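Local coordinates for protein arginyl-trna synthetase (PDB 1IQ0) that probably joins L-arginine to tRNA(Arg) at the expense of ATP, as a monomeric class I aminoacyl-tRNA synthetase, at residues A[93-98]-A[574-579]; A[146-151]-A[238-243]; A[159-164]-A[198-203]; A[488-493]-A[565-570]. All coordinates share one frame; numbering follows the deposited sequence.

Contact 1: A[93-98]-A[574-579]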
loop_
_atom_site.group_PDB
_atom_site.type_symbol
_atom_site.label_atom_id
_atom_site.label_comp_id
_atom_site.label_asym_id
_atom_site.label_seq_id
_atom_site.Cartn_x
_atom_site.Cartn_y
_atom_site.Cartn_z
ATOM N N ARG A 93 1.663 24.661 -10.696
ATOM C CA ARG A 93 2.589 24.590 -9.565
ATOM C C ARG A 93 3.132 23.170 -9.378
ATOM O O ARG A 93 2.380 22.195 -9.437
ATOM C CB ARG A 93 1.879 25.044 -8.282
ATOM C CG ARG A 93 2.748 25.009 -7.031
ATOM C CD ARG A 93 2.005 25.530 -5.799
ATOM N NE ARG A 93 0.916 24.653 -5.371
ATOM C CZ ARG A 93 1.078 23.402 -4.948
ATOM N NH1 ARG A 93 2.290 22.866 -4.893
ATOM N NH2 ARG A 93 0.028 22.683 -4.569
ATOM N N PRO A 94 4.450 23.034 -9.154
ATOM C CA PRO A 94 5.063 21.712 -8.960
ATOM C C PRO A 94 4.600 21.033 -7.669
ATOM O O PRO A 94 4.565 21.658 -6.606
ATOM C CB PRO A 94 6.555 22.025 -8.945
ATOM C CG PRO A 94 6.594 23.396 -8.324
ATOM C CD PRO A 94 5.462 24.101 -9.043
ATOM N N LYS A 95 4.244 19.755 -7.769
ATOM C CA LYS A 95 3.782 18.992 -6.614
ATOM C C LYS A 95 4.876 18.082 -6.047
ATOM O O LYS A 95 5.446 17.250 -6.759
ATOM C CB LYS A 95 2.543 18.160 -6.984
ATOM C CG LYS A 95 2.219 18.097 -8.484
ATOM C CD LYS A 95 3.354 17.470 -9.303
ATOM C CE LYS A 95 3.619 16.031 -8.891
ATOM N NZ LYS A 95 4.920 15.530 -9.416
ATOM N N ALA A 96 5.163 18.246 -4.760
ATOM C CA ALA A 96 6.192 17.454 -4.098
ATOM C C ALA A 96 5.685 16.910 -2.763
ATOM O O ALA A 96 4.610 17.301 -2.291
ATOM C CB ALA A 96 7.438 18.311 -3.877
ATOM N N PRO A 97 6.450 15.990 -2.140
ATOM C CA PRO A 97 6.048 15.413 -0.851
ATOM C C PRO A 97 5.694 16.501 0.162
ATOM O O PRO A 97 6.295 17.577 0.172
ATOM C CB PRO A 97 7.280 14.608 -0.437
ATOM C CG PRO A 97 7.815 14.127 -1.758
ATOM C CD PRO A 97 7.703 15.371 -2.625
ATOM N N PHE A 98 4.713 16.212 1.009
ATOM C CA PHE A 98 4.260 17.152 2.022
ATOM C C PHE A 98 5.250 17.259 3.182
ATOM O O PHE A 98 6.181 16.462 3.290
ATOM C CB PHE A 98 2.886 16.724 2.531
ATOM C CG PHE A 98 1.839 16.674 1.459
ATOM C CD1 PHE A 98 1.845 15.661 0.512
ATOM C CD2 PHE A 98 0.869 17.668 1.373
ATOM C CE1 PHE A 98 0.902 15.635 -0.512
ATOM C CE2 PHE A 98 -0.080 17.653 0.353
ATOM C CZ PHE A 98 -0.062 16.633 -0.593
ATOM N N GLN A 574 2.640 15.163 -17.032
ATOM C CA GLN A 574 3.654 14.114 -17.080
ATOM C C GLN A 574 4.291 13.934 -15.703
ATOM O O GLN A 574 4.547 12.813 -15.275
ATOM C CB GLN A 574 4.732 14.443 -18.116
ATOM C CG GLN A 574 5.750 15.459 -17.661
ATOM C CD GLN A 574 7.081 14.838 -17.293
ATOM O OE1 GLN A 574 7.159 13.669 -16.916
ATOM N NE2 GLN A 574 8.140 15.633 -17.381
ATOM N N ARG A 575 4.556 15.040 -15.017
ATOM C CA ARG A 575 5.141 14.977 -13.687
ATOM C C ARG A 575 4.169 14.319 -12.702
ATOM O O ARG A 575 4.576 13.529 -11.859
ATOM C CB ARG A 575 5.500 16.379 -13.194
ATOM C CG ARG A 575 6.756 16.962 -13.818
ATOM C CD ARG A 575 6.959 18.387 -13.335
ATOM N NE ARG A 575 8.215 18.964 -13.807
ATOM C CZ ARG A 575 8.608 20.204 -13.535
ATOM N NH1 ARG A 575 7.840 20.998 -12.796
ATOM N NH2 ARG A 575 9.771 20.649 -13.990
ATOM N N THR A 576 2.885 14.638 -12.822
ATOM C CA THR A 576 1.883 14.064 -11.928
ATOM C C THR A 576 1.730 12.558 -12.152
ATOM O O THR A 576 1.591 11.793 -11.196
ATOM C CB THR A 576 0.518 14.760 -12.111
ATOM O OG1 THR A 576 0.653 16.144 -11.768
ATOM C CG2 THR A 576 -0.541 14.123 -11.219
ATOM N N LEU A 577 1.754 12.130 -13.411
ATOM C CA LEU A 577 1.642 10.708 -13.693
ATOM C C LEU A 577 2.908 9.970 -13.243
ATOM O O LEU A 577 2.825 8.861 -12.713
ATOM C CB LEU A 577 1.398 10.471 -15.180
ATOM C CG LEU A 577 0.032 10.908 -15.701
ATOM C CD1 LEU A 577 -0.079 10.533 -17.167
ATOM C CD2 LEU A 577 -1.087 10.230 -14.882
ATOM N N ALA A 578 4.074 10.589 -13.442
ATOM C CA ALA A 578 5.345 9.975 -13.045
ATOM C C ALA A 578 5.401 9.798 -11.530
ATOM O O ALA A 578 5.775 8.740 -11.035
ATOM C CB ALA A 578 6.536 10.838 -13.513
ATOM N N THR A 579 5.027 10.847 -10.803
ATOM C CA THR A 579 5.020 10.815 -9.345
ATOM C C THR A 579 3.987 9.809 -8.834
ATOM O O THR A 579 4.293 8.976 -7.983
ATOM C CB THR A 579 4.722 12.218 -8.776
ATOM O OG1 THR A 579 5.811 13.089 -9.108
ATOM C CG2 THR A 579 4.558 12.175 -7.249
#
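K95, in the loop between helix 84-92 and strand 101-102, meets one face of helix 562-583, the last helix of the mainly helical anticodon-binding (DALR) domain. The contact is a surface bridge from a loop of the catalytic part of the chain to that C-terminal helix, and one lysine carries most of the loop's side of it. The two backbones stay well apart, with K95 CA 7.5 Å from T576 CA, and the aliphatic chain spans the gap. It bends at chi2 and again at chi3 (61° and 62°), which folds CD and then CE around on the way to the helix. K95 CD passes T576 OG1 at 3.9 Å, crossing that side chain obliquely; the threonine hydroxyl itself is bonded to S572 O, one turn back. Beyond it, K95 and T579 approach tip to tip. K95 NZ gives a hydrogen bond of 2.6 Å to T579 OG1 and a weak one of 3.2 Å to R575 O, a carbonyl that also accepts T579 N in the ordinary helical pattern. The ammonium thus sits over one turn of the helix. A methionine in its place would probably leave T579 OG1 and R575 O without this cationic donor and reduce the link to loose apolar contact. P94 adds only a peripheral touch beside the R575 guanidinium. T576 and T579 also lie against F512 of helix 512-522, and T579 against Y138 of helix 120-138. T579 places OG1 anti to its own carbonyl carbon, and T579 CB comes within 3.4 Å of K95 NZ.

Contact 2: A[146-151]-A[238-243]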
loop_
_atom_site.group_PDB
_atom_site.type_symbol
_atom_site.label_atom_id
_atom_site.label_comp_id
_atom_site.label_asym_id
_atom_site.label_seq_id
_atom_site.Cartn_x
_atom_site.Cartn_y
_atom_site.Cartn_z
ATOM N N LEU A 146 8.810 -3.284 7.682
ATOM C CA LEU A 146 9.359 -4.455 8.346
ATOM C C LEU A 146 8.900 -5.736 7.667
ATOM O O LEU A 146 7.743 -5.848 7.266
ATOM C CB LEU A 146 8.919 -4.465 9.816
ATOM C CG LEU A 146 9.345 -5.622 10.731
ATOM C CD1 LEU A 146 9.214 -5.178 12.176
ATOM C CD2 LEU A 146 8.483 -6.866 10.473
ATOM N N ASN A 147 9.817 -6.690 7.532
ATOM C CA ASN A 147 9.505 -7.988 6.941
ATOM C C ASN A 147 9.804 -9.038 8.025
ATOM O O ASN A 147 10.951 -9.199 8.439
ATOM C CB ASN A 147 10.367 -8.221 5.695
ATOM C CG ASN A 147 9.977 -9.483 4.930
ATOM O OD1 ASN A 147 10.470 -9.731 3.825
ATOM N ND2 ASN A 147 9.096 -10.285 5.514
ATOM N N TYR A 148 8.762 -9.722 8.497
ATOM C CA TYR A 148 8.891 -10.731 9.551
ATOM C C TYR A 148 9.288 -12.081 8.976
ATOM O O TYR A 148 8.616 -12.599 8.092
ATOM C CB TYR A 148 7.568 -10.864 10.317
ATOM C CG TYR A 148 7.478 -12.086 11.210
ATOM C CD1 TYR A 148 8.311 -12.225 12.324
ATOM C CD2 TYR A 148 6.576 -13.114 10.926
ATOM C CE1 TYR A 148 8.251 -13.360 13.136
ATOM C CE2 TYR A 148 6.503 -14.253 11.729
ATOM C CZ TYR A 148 7.346 -14.368 12.834
ATOM O OH TYR A 148 7.269 -15.476 13.642
ATOM N N ILE A 149 10.375 -12.649 9.491
ATOM C CA ILE A 149 10.880 -13.930 9.005
ATOM C C ILE A 149 10.660 -15.039 10.043
ATOM O O ILE A 149 11.327 -15.077 11.075
ATOM C CB ILE A 149 12.401 -13.827 8.677
ATOM C CG1 ILE A 149 12.690 -12.550 7.872
ATOM C CG2 ILE A 149 12.854 -15.053 7.886
ATOM C CD1 ILE A 149 11.987 -12.471 6.504
ATOM N N ASP A 150 9.716 -15.934 9.767
ATOM C CA ASP A 150 9.412 -17.038 10.679
ATOM C C ASP A 150 10.409 -18.173 10.412
ATOM O O ASP A 150 10.082 -19.175 9.783
ATOM C CB ASP A 150 7.972 -17.526 10.448
ATOM C CG ASP A 150 7.510 -18.532 11.512
ATOM O OD1 ASP A 150 8.335 -18.941 12.341
ATOM O OD2 ASP A 150 6.321 -18.921 11.517
ATOM N N ASP A 151 11.633 -18.009 10.892
ATOM C CA ASP A 151 12.665 -19.009 10.657
ATOM C C ASP A 151 12.606 -20.250 11.544
ATOM O O ASP A 151 13.441 -21.131 11.399
ATOM C CB ASP A 151 14.051 -18.373 10.782
ATOM C CG ASP A 151 14.326 -17.857 12.173
ATOM O OD1 ASP A 151 15.484 -17.967 12.626
ATOM O OD2 ASP A 151 13.385 -17.331 12.806
ATOM N N VAL A 238 12.962 -8.954 10.851
ATOM C CA VAL A 238 12.904 -9.429 12.220
ATOM C C VAL A 238 12.684 -10.933 12.164
ATOM O O VAL A 238 11.699 -11.407 11.593
ATOM C CB VAL A 238 11.766 -8.771 13.033
ATOM C CG1 VAL A 238 11.614 -9.486 14.359
ATOM C CG2 VAL A 238 12.097 -7.303 13.296
ATOM N N TRP A 239 13.616 -11.674 12.755
ATOM C CA TRP A 239 13.565 -13.130 12.779
ATOM C C TRP A 239 12.926 -13.680 14.056
ATOM O O TRP A 239 13.207 -13.218 15.164
ATOM C CB TRP A 239 14.991 -13.705 12.621
ATOM C CG TRP A 239 15.671 -13.321 11.318
ATOM C CD1 TRP A 239 15.952 -12.057 10.881
ATOM C CD2 TRP A 239 16.110 -14.207 10.275
ATOM N NE1 TRP A 239 16.531 -12.098 9.639
ATOM C CE2 TRP A 239 16.639 -13.403 9.239
ATOM C CE3 TRP A 239 16.105 -15.600 10.114
ATOM C CZ2 TRP A 239 17.160 -13.945 8.052
ATOM C CZ3 TRP A 239 16.624 -16.143 8.933
ATOM C CH2 TRP A 239 17.142 -15.314 7.919
ATOM N N GLU A 240 12.065 -14.681 13.893
ATOM C CA GLU A 240 11.407 -15.313 15.025
ATOM C C GLU A 240 12.429 -15.783 16.072
ATOM O O GLU A 240 12.223 -15.592 17.274
ATOM C CB GLU A 240 10.562 -16.497 14.538
ATOM C CG GLU A 240 9.855 -17.275 15.649
ATOM C CD GLU A 240 8.900 -16.412 16.461
ATOM O OE1 GLU A 240 8.256 -15.511 15.886
ATOM O OE2 GLU A 240 8.777 -16.643 17.674
ATOM N N SER A 241 13.527 -16.399 15.631
ATOM C CA SER A 241 14.542 -16.864 16.584
ATOM C C SER A 241 15.135 -15.714 17.402
ATOM O O SER A 241 15.517 -15.908 18.557
ATOM C CB SER A 241 15.660 -17.646 15.875
ATOM O OG SER A 241 16.286 -16.889 14.861
ATOM N N ASP A 242 15.224 -14.523 16.815
ATOM C CA ASP A 242 15.734 -13.365 17.560
ATOM C C ASP A 242 14.648 -12.879 18.525
ATOM O O ASP A 242 14.947 -12.389 19.612
ATOM C CB ASP A 242 16.134 -12.234 16.609
ATOM C CG ASP A 242 17.396 -12.557 15.829
ATOM O OD1 ASP A 242 17.473 -12.208 14.629
ATOM O OD2 ASP A 242 18.312 -13.156 16.422
ATOM N N ILE A 243 13.385 -13.015 18.124
ATOM C CA ILE A 243 12.275 -12.613 18.985
ATOM C C ILE A 243 12.282 -13.499 20.240
ATOM O O ILE A 243 11.990 -13.038 21.342
ATOM C CB ILE A 243 10.911 -12.743 18.248
ATOM C CG1 ILE A 243 10.729 -11.566 17.283
ATOM C CG2 ILE A 243 9.765 -12.814 19.256
ATOM C CD1 ILE A 243 9.393 -11.573 16.507
#
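D151 holds CG between its backbone N and carbonyl carbon (chi1 64°), and S241 sets OG in the same way (chi1 57°), which lets carboxylate and hydroxyl meet at the start of helix 240-245. D151 OD1 accepts S241 OG at 2.6 Å and D151 OD2 accepts S241 N at 3.0 Å, each through its syn lone pair. An alanine here would probably leave both S241 donors, in the first turn of the helix, without their acceptor. Behind this grip, strands 146-149 and 238-239 run parallel: I149 N binds V238 O at 2.8 Å, and E240 N binds I149 O at 2.9 Å, carrying the ladder into the helix. On the side of I149 and W239, I149 CG2 makes a CH-pi contact with the indole, 4.0 Å from the centroid of its six-membered ring, while D151 OD1 lies at the ring edge. On the side of Y148, Y148 OH makes a very short bond of 2.5 Å to E240 OE1, and the ring and carboxylate planes stand nearly perpendicular (84°). The other carboxylate oxygen, E240 OE2, forms a salt bridge with K304. In this Rossmann-type sheet, strand 141-149 lies between strands 104-108 and 236-239; helix 213-229 packs on W239, and helix 301-312 covers L146, V238 and I243.

Contact 3: A[159-164]-A[198-203]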
loop_
_atom_site.group_PDB
_atom_site.type_symbol
_atom_site.label_atom_id
_atom_site.label_comp_id
_atom_site.label_asym_id
_atom_site.label_seq_id
_atom_site.Cartn_x
_atom_site.Cartn_y
_atom_site.Cartn_z
ATOM N N THR A 159 10.690 -28.216 4.736
ATOM C CA THR A 159 11.514 -28.171 3.537
ATOM C C THR A 159 12.946 -28.576 3.849
ATOM O O THR A 159 13.558 -29.305 3.073
ATOM C CB THR A 159 11.511 -26.780 2.849
ATOM O OG1 THR A 159 12.283 -25.853 3.616
ATOM C CG2 THR A 159 10.107 -26.268 2.714
ATOM N N LEU A 160 13.482 -28.115 4.975
ATOM C CA LEU A 160 14.849 -28.481 5.339
ATOM C C LEU A 160 14.941 -29.996 5.549
ATOM O O LEU A 160 15.943 -30.616 5.209
ATOM C CB LEU A 160 15.294 -27.739 6.602
ATOM C CG LEU A 160 15.396 -26.218 6.431
ATOM C CD1 LEU A 160 15.949 -25.572 7.707
ATOM C CD2 LEU A 160 16.303 -25.916 5.250
ATOM N N PHE A 161 13.891 -30.587 6.108
ATOM C CA PHE A 161 13.872 -32.028 6.311
ATOM C C PHE A 161 13.854 -32.728 4.947
ATOM O O PHE A 161 14.629 -33.658 4.706
ATOM C CB PHE A 161 12.633 -32.451 7.100
ATOM C CG PHE A 161 12.399 -33.935 7.090
ATOM C CD1 PHE A 161 13.233 -34.788 7.810
ATOM C CD2 PHE A 161 11.383 -34.484 6.312
ATOM C CE1 PHE A 161 13.063 -36.170 7.753
ATOM C CE2 PHE A 161 11.202 -35.863 6.248
ATOM C CZ PHE A 161 12.046 -36.710 6.971
ATOM N N ALA A 162 12.968 -32.272 4.061
ATOM C CA ALA A 162 12.841 -32.850 2.726
ATOM C C ALA A 162 14.155 -32.817 1.938
ATOM O O ALA A 162 14.511 -33.790 1.276
ATOM C CB ALA A 162 11.748 -32.124 1.943
ATOM N N LEU A 163 14.865 -31.696 1.998
ATOM C CA LEU A 163 16.131 -31.563 1.289
ATOM C C LEU A 163 17.126 -32.640 1.713
ATOM O O LEU A 163 17.849 -33.188 0.887
ATOM C CB LEU A 163 16.735 -30.176 1.540
ATOM C CG LEU A 163 16.012 -29.037 0.818
ATOM C CD1 LEU A 163 16.489 -27.683 1.346
ATOM C CD2 LEU A 163 16.267 -29.156 -0.680
ATOM N N ARG A 164 17.157 -32.945 3.003
ATOM C CA ARG A 164 18.071 -33.952 3.528
ATOM C C ARG A 164 17.542 -35.365 3.284
ATOM O O ARG A 164 18.248 -36.214 2.746
ATOM C CB ARG A 164 18.269 -33.725 5.027
ATOM C CG ARG A 164 19.507 -34.369 5.613
ATOM C CD ARG A 164 19.615 -34.030 7.090
ATOM N NE ARG A 164 20.927 -34.345 7.645
ATOM C CZ ARG A 164 22.058 -33.745 7.290
ATOM N NH1 ARG A 164 22.044 -32.788 6.370
ATOM N NH2 ARG A 164 23.204 -34.096 7.858
ATOM N N PRO A 198 7.554 -37.875 12.904
ATOM C CA PRO A 198 8.549 -37.884 13.982
ATOM C C PRO A 198 9.897 -37.329 13.525
ATOM O O PRO A 198 10.529 -36.545 14.231
ATOM C CB PRO A 198 8.621 -39.361 14.374
ATOM C CG PRO A 198 7.205 -39.828 14.130
ATOM C CD PRO A 198 6.891 -39.188 12.787
ATOM N N ALA A 199 10.333 -37.730 12.337
ATOM C CA ALA A 199 11.604 -37.251 11.803
ATOM C C ALA A 199 11.540 -35.736 11.559
ATOM O O ALA A 199 12.515 -35.013 11.782
ATOM C CB ALA A 199 11.940 -37.989 10.502
ATOM N N ILE A 200 10.393 -35.256 11.096
ATOM C CA ILE A 200 10.225 -33.824 10.860
ATOM C C ILE A 200 10.293 -33.054 12.187
ATOM O O ILE A 200 10.873 -31.970 12.247
ATOM C CB ILE A 200 8.879 -33.531 10.144
ATOM C CG1 ILE A 200 8.972 -33.970 8.678
ATOM C CG2 ILE A 200 8.532 -32.059 10.256
ATOM C CD1 ILE A 200 7.655 -33.881 7.924
ATOM N N GLU A 201 9.712 -33.623 13.244
ATOM C CA GLU A 201 9.730 -32.982 14.561
ATOM C C GLU A 201 11.167 -32.788 15.050
ATOM O O GLU A 201 11.468 -31.801 15.728
ATOM C CB GLU A 201 8.961 -33.818 15.595
ATOM C CG GLU A 201 7.501 -34.083 15.258
ATOM C CD GLU A 201 6.631 -32.832 15.289
ATOM O OE1 GLU A 201 5.448 -32.930 14.896
ATOM O OE2 GLU A 201 7.116 -31.758 15.711
ATOM N N GLU A 202 12.045 -33.731 14.712
ATOM C CA GLU A 202 13.445 -33.649 15.118
ATOM C C GLU A 202 14.128 -32.444 14.487
ATOM O O GLU A 202 14.946 -31.786 15.126
ATOM C CB GLU A 202 14.204 -34.930 14.737
ATOM C CG GLU A 202 13.968 -36.095 15.682
ATOM C CD GLU A 202 14.768 -37.328 15.304
ATOM O OE1 GLU A 202 16.001 -37.211 15.125
ATOM O OE2 GLU A 202 14.165 -38.418 15.192
ATOM N N VAL A 203 13.816 -32.165 13.224
ATOM C CA VAL A 203 14.408 -31.009 12.564
ATOM C C VAL A 203 13.773 -29.743 13.134
ATOM O O VAL A 203 14.446 -28.730 13.317
ATOM C CB VAL A 203 14.190 -31.045 11.035
ATOM C CG1 VAL A 203 14.639 -29.725 10.416
ATOM C CG2 VAL A 203 14.986 -32.210 10.422
#
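F161 and I200 lie at the heart of an apolar helix-helix contact in the helical excursion that links two neighbouring parallel strands, 141-149 and 236-239, of the catalytic sheet. Helices 154-165 and 197-208 cross steeply here: the axes of the two short segments come within 9.3 Å of each other, at 113° between their N-to-C directions. So steep a crossing confines the contact to a small patch, and a single aromatic ring fills most of it. F161 turns CG anti to its backbone N (chi1 168°), and the ring reaches across to helix 197-208. I200 CG1 lies over one ring face, with F161 CD2 the nearest ring atom at 3.4 Å; its distance of 3.9 Å from the ring centroid, 30° off the normal, makes this a CH-pi contact displaced from the centre. A199 CB approaches F161 CE1 obliquely at 3.5 Å, where the small methyl lets the ring come near the helix backbone. V203 CG2 sits at the ring edge, 4.1 Å from F161 CD1, while V203 CG1 reaches L160 CB at 4.3 Å. F161 also stacks on H165, one turn along its own helix, and touches L196. A salt bridge between R154 and E201 joins the same two helices through charge. The side chains of the patch meet through carbon, so the contact probably depends on the fit of a flat ring among a methyl and two branched side chains.

Contact 4: A[488-493]-A[565-570]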
loop_
_atom_site.group_PDB
_atom_site.type_symbol
_atom_site.label_atom_id
_atom_site.label_comp_id
_atom_site.label_asym_id
_atom_site.label_seq_id
_atom_site.Cartn_x
_atom_site.Cartn_y
_atom_site.Cartn_z
ATOM N N GLY A 488 11.566 21.158 -26.563
ATOM C CA GLY A 488 12.771 21.798 -26.076
ATOM C C GLY A 488 12.352 22.785 -25.005
ATOM O O GLY A 488 11.353 22.568 -24.323
ATOM N N GLU A 489 13.096 23.872 -24.852
ATOM C CA GLU A 489 12.764 24.875 -23.845
ATOM C C GLU A 489 11.646 25.795 -24.331
ATOM O O GLU A 489 11.460 25.980 -25.535
ATOM C CB GLU A 489 13.999 25.714 -23.506
ATOM C CG GLU A 489 15.141 24.933 -22.872
ATOM C CD GLU A 489 14.768 24.340 -21.526
ATOM O OE1 GLU A 489 14.314 25.103 -20.645
ATOM O OE2 GLU A 489 14.933 23.114 -21.345
ATOM N N TRP A 490 10.894 26.358 -23.391
ATOM C CA TRP A 490 9.818 27.274 -23.731
ATOM C C TRP A 490 9.713 28.342 -22.651
ATOM O O TRP A 490 10.236 28.169 -21.548
ATOM C CB TRP A 490 8.489 26.522 -23.896
ATOM C CG TRP A 490 7.904 25.954 -22.636
ATOM C CD1 TRP A 490 7.034 26.570 -21.785
ATOM C CD2 TRP A 490 8.120 24.638 -22.110
ATOM N NE1 TRP A 490 6.685 25.717 -20.761
ATOM C CE2 TRP A 490 7.341 24.525 -20.937
ATOM C CE3 TRP A 490 8.895 23.543 -22.519
ATOM C CZ2 TRP A 490 7.314 23.359 -20.166
ATOM C CZ3 TRP A 490 8.869 22.378 -21.751
ATOM C CH2 TRP A 490 8.082 22.299 -20.587
ATOM N N GLY A 491 9.046 29.446 -22.972
ATOM C CA GLY A 491 8.920 30.531 -22.019
ATOM C C GLY A 491 7.648 30.573 -21.197
ATOM O O GLY A 491 6.959 29.563 -21.020
ATOM N N ALA A 492 7.345 31.767 -20.697
ATOM C CA ALA A 492 6.179 32.013 -19.865
ATOM C C ALA A 492 4.852 31.706 -20.543
ATOM O O ALA A 492 4.590 32.138 -21.670
ATOM C CB ALA A 492 6.187 33.462 -19.379
ATOM N N PRO A 493 3.992 30.952 -19.849
ATOM C CA PRO A 493 2.671 30.564 -20.343
ATOM C C PRO A 493 1.759 31.779 -20.340
ATOM O O PRO A 493 1.865 32.628 -19.458
ATOM C CB PRO A 493 2.201 29.531 -19.317
ATOM C CG PRO A 493 3.485 29.008 -18.722
ATOM C CD PRO A 493 4.311 30.248 -18.596
ATOM N N LEU A 565 1.617 27.757 -22.670
ATOM C CA LEU A 565 0.606 27.315 -21.714
ATOM C C LEU A 565 0.391 25.805 -21.805
ATOM O O LEU A 565 0.372 25.113 -20.782
ATOM C CB LEU A 565 -0.726 28.025 -21.970
ATOM C CG LEU A 565 -1.950 27.431 -21.264
ATOM C CD1 LEU A 565 -1.774 27.485 -19.747
ATOM C CD2 LEU A 565 -3.188 28.195 -21.677
ATOM N N ARG A 566 0.226 25.295 -23.025
ATOM C CA ARG A 566 0.002 23.867 -23.210
ATOM C C ARG A 566 1.209 23.027 -22.830
ATOM O O ARG A 566 1.055 21.919 -22.311
ATOM C CB ARG A 566 -0.448 23.571 -24.644
ATOM C CG ARG A 566 -1.905 23.976 -24.848
ATOM C CD ARG A 566 -2.439 23.724 -26.241
ATOM N NE ARG A 566 -3.850 24.104 -26.283
ATOM C CZ ARG A 566 -4.500 24.477 -27.379
ATOM N NH1 ARG A 566 -3.871 24.523 -28.553
ATOM N NH2 ARG A 566 -5.775 24.817 -27.292
ATOM N N LEU A 567 2.410 23.549 -23.064
ATOM C CA LEU A 567 3.617 22.816 -22.704
ATOM C C LEU A 567 3.720 22.688 -21.177
ATOM O O LEU A 567 4.080 21.627 -20.667
ATOM C CB LEU A 567 4.861 23.510 -23.271
ATOM C CG LEU A 567 5.127 23.298 -24.768
ATOM C CD1 LEU A 567 6.246 24.212 -25.236
ATOM C CD2 LEU A 567 5.493 21.840 -25.020
ATOM N N SER A 568 3.399 23.758 -20.451
ATOM C CA SER A 568 3.456 23.720 -18.987
ATOM C C SER A 568 2.381 22.786 -18.433
ATOM O O SER A 568 2.597 22.095 -17.439
ATOM C CB SER A 568 3.277 25.120 -18.396
ATOM O OG SER A 568 4.392 25.942 -18.693
ATOM N N LEU A 569 1.223 22.763 -19.085
ATOM C CA LEU A 569 0.142 21.888 -18.652
ATOM C C LEU A 569 0.535 20.439 -18.930
ATOM O O LEU A 569 0.273 19.545 -18.122
ATOM C CB LEU A 569 -1.142 22.232 -19.399
ATOM C CG LEU A 569 -2.416 21.503 -18.980
ATOM C CD1 LEU A 569 -2.675 21.728 -17.490
ATOM C CD2 LEU A 569 -3.586 22.020 -19.816
ATOM N N VAL A 570 1.163 20.213 -20.083
ATOM C CA VAL A 570 1.611 18.880 -20.463
ATOM C C VAL A 570 2.688 18.419 -19.480
ATOM O O VAL A 570 2.718 17.260 -19.073
ATOM C CB VAL A 570 2.182 18.877 -21.908
ATOM C CG1 VAL A 570 2.954 17.586 -22.169
ATOM C CG2 VAL A 570 1.031 19.011 -22.920
#
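W490 can be followed outward from CB, which touches L567 CD1 at 3.5 Å where the loop after helix 470-487 folds against helix 562-583 of the anticodon-binding domain. CG stands between the backbone N and the carbonyl carbon (chi1 69°), also close to L567 CD1. At CD2 and CE2 the partner becomes L567 CB, which lies over the centre of the ring face, 3.6 Å from the centroid of the five-membered ring: a CH-pi contact. W490 NE1, on the ring edge, points its hydrogen at S568 OG, 3.1 Å away with an N-H...O angle of 163°; the oxygen is only 10° out of the indole plane. Farther round, W490 CZ2 passes L567 O at 3.7 Å, and CH2 at the tip is more distant from it. P493 also meets the serine, with P493 CG 3.2 Å from S568 OG, and sets P493 CB 3.6 Å from L565 CA. The indole also meets L484 of helix 470-487. S568 OG thus receives the indole hydrogen and makes a weak hydrogen bond to E564 O. One directional polar bond at the edge and carbon packed on the face together fix the rotation of the indole, so that this loop, which has no regular structure, is tied to the helix at a defined orientation of the ring.

How the contacts relate
Read from the N terminus, contact 1 opens first, at residues 93-98, and closes last, at 574-579, so its loop encloses the other three. Within it, contact 2 ties strand 141-149 to strand 236-239 and the helix that follows, and contact 3 is nested in that loop, joining two of the helices between those strands; their centres lie about 20 Å apart. Contact 4 follows in series, within the anticodon-binding domain, and ends on residues 565-570, a few residues before 574-579 on the same helix, 562-583. Contacts 1 and 4 thus share that helix, on the opposite side of the chain's centre from contacts 2 and 3. No pair crosses, and of the four, only contact 1 connects the catalytic and anticodon-binding parts.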